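Local coordinates for MaoC domain protein dehydratase (PDB 4E3E), which catalyses the reversible dehydration of (2R,3S)-beta-methylmalyl-CoA to mesaconyl-CoA in the glyoxylate assimilation cycle, at the interface of chains A and B. Residues are numbered along the deposited sequence; one frame, centred on the assembly and turned at random. Chains: chain A/B, MaoC domain protein dehydratase.

Contact 1: the interface of chains A and B. Residues chain A 219, 223, 233; chain B 39-40, 210-212, 217, 256.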
# COMPACT_ATOMS: atom_id res chain seq x y z
N MSE A 219 -0.05 -7.78 7.95
CA MSE A 219 0.57 -8.66 6.92
C MSE A 219 1.27 -7.80 5.92
O MSE A 219 2.41 -8.11 5.51
CB MSE A 219 -0.44 -9.56 6.20
CG MSE A 219 -0.95 -10.61 7.18
SE MSE A 219 -2.30 -11.66 6.19
CE MSE A 219 -1.22 -12.65 4.86
N ARG A 223 5.29 -7.95 5.15
CA ARG A 223 5.82 -8.22 3.79
C ARG A 223 6.72 -7.11 3.30
O ARG A 223 7.72 -7.37 2.58
CB ARG A 223 4.69 -8.47 2.79
CG ARG A 223 4.08 -9.87 2.91
CD ARG A 223 2.75 -9.97 2.16
NE ARG A 223 2.39 -11.35 1.94
CZ ARG A 223 1.14 -11.82 1.84
NH1 ARG A 223 0.10 -11.00 1.94
NH2 ARG A 223 0.95 -13.12 1.63
N PHE A 233 1.24 -15.08 9.11
CA PHE A 233 0.66 -15.22 7.78
C PHE A 233 -0.38 -16.31 7.59
O PHE A 233 -1.26 -16.18 6.74
CB PHE A 233 1.77 -15.42 6.74
CG PHE A 233 2.66 -14.23 6.58
CD1 PHE A 233 2.23 -13.11 5.88
CD2 PHE A 233 3.94 -14.22 7.13
CE1 PHE A 233 3.06 -12.00 5.73
CE2 PHE A 233 4.78 -13.12 6.99
CZ PHE A 233 4.34 -12.01 6.28
N LEU B 39 2.65 -6.71 -1.01
CA LEU B 39 1.49 -7.53 -1.27
C LEU B 39 1.87 -9.01 -1.42
O LEU B 39 1.08 -9.90 -1.08
CB LEU B 39 0.75 -7.01 -2.51
CG LEU B 39 -0.01 -5.69 -2.33
CD1 LEU B 39 -0.26 -5.11 -3.73
CD2 LEU B 39 -1.32 -5.95 -1.58
N TYR B 40 3.09 -9.29 -1.90
CA TYR B 40 3.49 -10.69 -2.07
C TYR B 40 4.69 -11.14 -1.24
O TYR B 40 4.90 -12.33 -1.05
CB TYR B 40 3.67 -11.05 -3.56
CG TYR B 40 2.45 -10.72 -4.38
CD1 TYR B 40 1.33 -11.56 -4.38
CD2 TYR B 40 2.38 -9.54 -5.12
CE1 TYR B 40 0.20 -11.26 -5.12
CE2 TYR B 40 1.24 -9.22 -5.86
CZ TYR B 40 0.16 -10.09 -5.86
OH TYR B 40 -0.97 -9.79 -6.59
N GLY B 210 2.71 -21.30 4.03
CA GLY B 210 1.35 -20.98 3.60
C GLY B 210 0.99 -19.55 3.96
O GLY B 210 1.36 -19.08 5.04
N VAL B 211 0.26 -18.87 3.07
CA VAL B 211 -0.15 -17.48 3.32
C VAL B 211 -1.64 -17.29 3.06
O VAL B 211 -2.18 -17.75 2.04
CB VAL B 211 0.68 -16.44 2.52
CG1 VAL B 211 2.14 -16.49 2.95
CG2 VAL B 211 0.54 -16.62 1.00
N THR B 212 -2.30 -16.61 4.00
CA THR B 212 -3.75 -16.41 3.92
C THR B 212 -4.08 -15.12 3.18
O THR B 212 -3.49 -14.07 3.44
CB THR B 212 -4.36 -16.42 5.33
OG1 THR B 212 -3.97 -17.63 5.98
CG2 THR B 212 -5.89 -16.35 5.29
N GLU B 217 -6.29 -7.20 0.51
CA GLU B 217 -5.03 -7.55 -0.14
C GLU B 217 -5.19 -7.81 -1.64
O GLU B 217 -4.48 -7.20 -2.45
CB GLU B 217 -4.35 -8.71 0.59
CG GLU B 217 -3.28 -9.48 -0.18
CD GLU B 217 -3.19 -10.92 0.33
OE1 GLU B 217 -3.51 -11.17 1.52
OE2 GLU B 217 -2.82 -11.82 -0.46
N LEU B 256 1.68 -14.94 -5.63
CA LEU B 256 1.95 -15.57 -4.36
C LEU B 256 2.82 -16.84 -4.51
O LEU B 256 3.79 -17.02 -3.76
CB LEU B 256 0.62 -15.92 -3.64
CG LEU B 256 -0.19 -14.74 -3.05
CD1 LEU B 256 -1.59 -15.18 -2.64
CD2 LEU B 256 0.51 -14.11 -1.84
O HOH W 1 -1.66 -13.70 1.19
O HOH W 2 3.82 -13.95 0.80
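From helix 215-224, A:Arg223 reaches across the subunit interface between the end of B helix 30-40, at B:Leu39 and B:Tyr40, and the short strand 211-212, at B:Val211. Its chain is extended from CG to NE (chi2 165°, chi3 163°), which carries the guanidinium to the carbonyl O of B:Leu39 and the side chain of B:Val211. One guanidinium face receives that carbonyl oxygen, 3.4 Å from NH1; over the opposite face, toward its rim, lies CD1 of the A:Phe233 ring. At the edge lie CG2 of B:Val211 and the carboxylate of B:Glu217. That salt bridge is long, NH1 to OE1 3.6 Å, and the two planes stand 77° apart, so the pairing is not a flat two-point one. Water 1 is 2.7 Å from A:Arg223 NH2 and 2.8 Å from B:Glu217 OE2, while water 2 links NE and NH2 to the carbonyl of B:Tyr40. An alanine here would probably leave B:Glu217 without its opposite charge, both waters without their chain A partner and B:Leu39 O uncovered. Next to this, the carbonyl oxygen of A:Phe233 accepts twice from B:Thr212: N at 3.0 Å, tilted from the carbonyl plane, and the hydroxyl OG1 at 3.2 Å, in that plane on a lone pair.

Contact 2: the interface of chains A and B. Residues chain A 31-32, 35, 220, 224; chain B 34-35, 38-39, 220.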
# COMPACT_ATOMS: atom_id res chain seq x y z
N GLY A 31 8.69 4.62 -2.42
CA GLY A 31 7.49 3.75 -2.30
C GLY A 31 7.39 3.13 -0.93
O GLY A 31 6.27 2.94 -0.37
N ASP A 32 8.55 2.79 -0.36
CA ASP A 32 8.58 2.25 1.01
C ASP A 32 8.15 3.31 2.02
O ASP A 32 7.39 3.04 2.94
CB ASP A 32 9.98 1.71 1.37
CG ASP A 32 10.39 0.58 0.46
OD1 ASP A 32 9.62 -0.42 0.36
OD2 ASP A 32 11.47 0.69 -0.15
N LEU A 35 4.29 3.75 1.85
CA LEU A 35 3.63 2.60 2.44
C LEU A 35 3.67 2.64 3.97
O LEU A 35 2.66 2.38 4.64
CB LEU A 35 4.25 1.30 1.93
CG LEU A 35 3.52 0.66 0.75
CD1 LEU A 35 4.40 -0.42 0.17
CD2 LEU A 35 2.19 0.06 1.17
N GLN A 220 0.64 -6.70 5.53
CA GLN A 220 1.29 -5.83 4.53
C GLN A 220 2.59 -5.16 5.03
O GLN A 220 3.56 -5.03 4.26
CB GLN A 220 0.30 -4.79 3.96
CG GLN A 220 0.94 -3.81 2.94
CD GLN A 220 -0.14 -3.05 2.16
OE1 GLN A 220 -1.09 -2.56 2.76
NE2 GLN A 220 -0.01 -2.96 0.85
N LEU A 224 6.40 -5.87 3.68
CA LEU A 224 7.25 -4.73 3.30
C LEU A 224 8.65 -4.95 3.88
O LEU A 224 9.67 -4.61 3.25
CB LEU A 224 6.65 -3.40 3.80
CG LEU A 224 7.45 -2.13 3.49
CD1 LEU A 224 7.45 -1.84 1.99
CD2 LEU A 224 6.90 -0.93 4.26
N ALA B 34 7.26 -1.01 -4.47
CA ALA B 34 7.14 -1.21 -3.04
C ALA B 34 5.79 -1.86 -2.70
O ALA B 34 5.74 -2.74 -1.85
CB ALA B 34 7.30 0.11 -2.28
N LEU B 35 4.72 -1.43 -3.39
CA LEU B 35 3.42 -2.02 -3.18
C LEU B 35 3.40 -3.52 -3.51
O LEU B 35 2.83 -4.32 -2.75
CB LEU B 35 2.36 -1.29 -4.03
CG LEU B 35 1.60 -0.20 -3.29
CD1 LEU B 35 0.84 0.62 -4.30
CD2 LEU B 35 0.63 -0.79 -2.27
N SER B 38 4.97 -5.41 -0.87
CA SER B 38 4.17 -5.42 0.36
C SER B 38 2.97 -6.35 0.22
O SER B 38 2.32 -6.72 1.21
CB SER B 38 3.70 -3.99 0.69
OG SER B 38 2.63 -3.55 -0.17
N LEU B 39 2.65 -6.71 -1.01
CA LEU B 39 1.49 -7.53 -1.27
C LEU B 39 1.87 -9.01 -1.42
O LEU B 39 1.08 -9.90 -1.08
CB LEU B 39 0.75 -7.01 -2.51
CG LEU B 39 -0.01 -5.69 -2.33
CD1 LEU B 39 -0.26 -5.11 -3.73
CD2 LEU B 39 -1.32 -5.95 -1.58
N GLN B 220 -6.47 -4.69 -3.46
CA GLN B 220 -5.41 -3.69 -3.65
C GLN B 220 -4.43 -4.01 -4.79
O GLN B 220 -3.99 -3.11 -5.52
CB GLN B 220 -4.67 -3.39 -2.33
CG GLN B 220 -3.51 -2.37 -2.47
CD GLN B 220 -3.05 -1.86 -1.10
OE1 GLN B 220 -2.87 -2.65 -0.18
NE2 GLN B 220 -2.87 -0.56 -0.95
O HOH W 3 -3.52 -2.55 2.28
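A:Gln220 and B:Ser38 meet in a helix-helix contact between the subunits. The side-chain amide nitrogen NE2 of A:Gln220 donates to the hydroxyl OG of B:Ser38 at 2.9 Å, with 157° at the hydrogen and the oxygen close to the amide plane. B:Ser38 OG, placed between its backbone N and carbonyl carbon (chi1 75°), in turn donates to the carbonyl oxygen of B:Leu35 at 2.7 Å, an intrahelical bond which would orient the hydroxyl to accept from the amide. A second bond from A:Gln220 NE2 goes to B:Gln220 OE1 at 3.1 Å. The two glutamines meet tip to tip with amide planes 68° apart, and the donor stands above the acceptor's carbonyl plane, so this bond is less well directed. Water 3 lies 2.5 Å from OE1 of A:Gln220 and equally near OE1 of B:Gln220, linking the two carbonyls. Apolar contacts accompany them. A:Leu35 CD1 lies 3.7 Å from B:Ser38 CB and 3.8 Å from B:Leu35 CA, and the methyl CB of B:Ala34 rests 3.6 Å from A:Gly31 CA. In the fold, B helix 30-40 packs against A helices 30-40 and 215-224, and the 215-224 helices of both chains meet through their glutamines.

Contact 3: the interface of chains A and B. Residues chain A 5-6, 228, 230; chain B 206, 208-209, 263.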
# COMPACT_ATOMS: atom_id res chain seq x y z
N THR A 5 15.14 -26.54 0.12
CA THR A 5 14.54 -25.48 0.93
C THR A 5 15.39 -25.12 2.16
O THR A 5 16.34 -25.84 2.51
CB THR A 5 13.12 -25.86 1.35
OG1 THR A 5 13.15 -27.17 1.91
CG2 THR A 5 12.19 -25.85 0.13
N ASN A 6 15.06 -23.99 2.78
CA ASN A 6 15.82 -23.48 3.92
C ASN A 6 14.99 -23.68 5.18
O ASN A 6 14.04 -22.92 5.41
CB ASN A 6 16.17 -22.00 3.70
CG ASN A 6 16.91 -21.37 4.88
OD1 ASN A 6 17.17 -22.01 5.91
ND2 ASN A 6 17.25 -20.09 4.72
N THR A 228 9.46 -13.14 7.22
CA THR A 228 8.74 -14.34 6.80
C THR A 228 8.15 -15.18 7.92
O THR A 228 7.69 -16.27 7.62
CB THR A 228 9.65 -15.31 6.03
OG1 THR A 228 10.72 -15.72 6.89
CG2 THR A 228 10.23 -14.65 4.77
N ARG A 230 6.10 -17.29 10.27
CA ARG A 230 4.88 -17.95 9.78
C ARG A 230 3.63 -17.71 10.64
O ARG A 230 2.50 -17.79 10.13
CB ARG A 230 5.16 -19.45 9.59
CG ARG A 230 6.22 -19.73 8.52
CD ARG A 230 6.95 -21.07 8.65
NE ARG A 230 7.82 -21.23 7.47
CZ ARG A 230 8.76 -22.16 7.30
NH1 ARG A 230 9.01 -23.06 8.24
NH2 ARG A 230 9.46 -22.17 6.17
N ASP B 206 8.88 -28.88 -2.09
CA ASP B 206 7.81 -28.38 -1.23
C ASP B 206 8.25 -27.03 -0.68
O ASP B 206 9.24 -26.95 0.04
CB ASP B 206 7.59 -29.38 -0.09
CG ASP B 206 6.44 -29.02 0.84
OD1 ASP B 206 5.91 -27.90 0.77
OD2 ASP B 206 6.07 -29.88 1.66
N VAL B 208 6.81 -25.21 1.48
CA VAL B 208 6.55 -25.21 2.92
C VAL B 208 5.56 -24.13 3.39
O VAL B 208 4.49 -24.46 3.94
CB VAL B 208 7.86 -25.17 3.77
CG1 VAL B 208 7.55 -25.16 5.26
CG2 VAL B 208 8.78 -26.35 3.44
N ASP B 209 5.89 -22.85 3.18
CA ASP B 209 5.08 -21.76 3.75
C ASP B 209 3.66 -21.69 3.18
O ASP B 209 3.42 -21.95 2.00
CB ASP B 209 5.78 -20.41 3.55
CG ASP B 209 7.17 -20.36 4.18
OD1 ASP B 209 8.12 -20.95 3.62
OD2 ASP B 209 7.31 -19.69 5.23
N ASN B 263 11.54 -20.05 -1.33
CA ASN B 263 11.99 -21.12 -0.48
C ASN B 263 12.19 -22.37 -1.33
O ASN B 263 11.28 -23.20 -1.45
CB ASN B 263 10.98 -21.39 0.66
CG ASN B 263 11.53 -22.34 1.70
OD1 ASN B 263 12.74 -22.55 1.77
ND2 ASN B 263 10.65 -22.93 2.52
O HOH W 4 6.02 -17.30 5.61
O HOH W 5 11.49 -24.07 5.17
O HOH W 6 10.97 -28.49 1.39
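A:Arg230 and B:Asp209 meet at about a right angle in a salt-bridged, water-linked patch of the A–B interface, the guanidinium and carboxylate planes turned 65° apart. The arginine grips side-on with two nitrogens: NE donates to OD2 at 2.8 Å, nearly straight (170° at the hydrogen), and NH2 to OD1 at 3.1 Å. OD2 lies in the guanidinium plane, yet both carboxylate oxygens are approached from above their own plane, so this salt bridge has two contacts but is not coplanar. The arginine chain, extended from CG to NE, brings NE and NH2 alongside the acid. B:Val208 crosses obliquely and sets its CG1 methyl over one guanidinium face, 3.8 Å from CZ, which should limit tilting of the group. Water 4 gives B:Asp209 OD2 a further partner by linking it to the carbonyl of A:Thr228.

Farther along, the N-terminal segment of chain A passes the end of B helix 250-265. B:Asn263, its CG anti to the backbone N (chi1 -170°), presents OD1 to the backbone N of A:Asn6 at 2.9 Å, in the plane of the side-chain carbonyl. Its ND2 lies 3.0 Å from water 5, which also meets A:Arg230 NH2 and the carbonyl of A:Asn6, joining the two halves of the site. At the far end water 6 sits 2.6 Å from the hydroxyl OG1 of A:Thr5 and 2.7 Å from the carbonyl O of B:Asp206.

Contact 1 lies between the other two: its C-alpha centre is about 11 Å from that of contact 2 and 13 Å from that of contact 3, whereas contacts 2 and 3 are about 21 Å apart. B:Leu39 belongs to both contacts 1 and 2, and helix 215-224 of both chains serves both; helix 250-265 of chain B reaches contacts 1 and 3. The strip thus runs from helix-on-helix packing at contact 2 to the arginine-aspartate salt bridge and N-terminal segment at contact 3. The protein is a homodimer, but with three copies in this assembly the structure alone does not show whether this A–B pairing is the dimer.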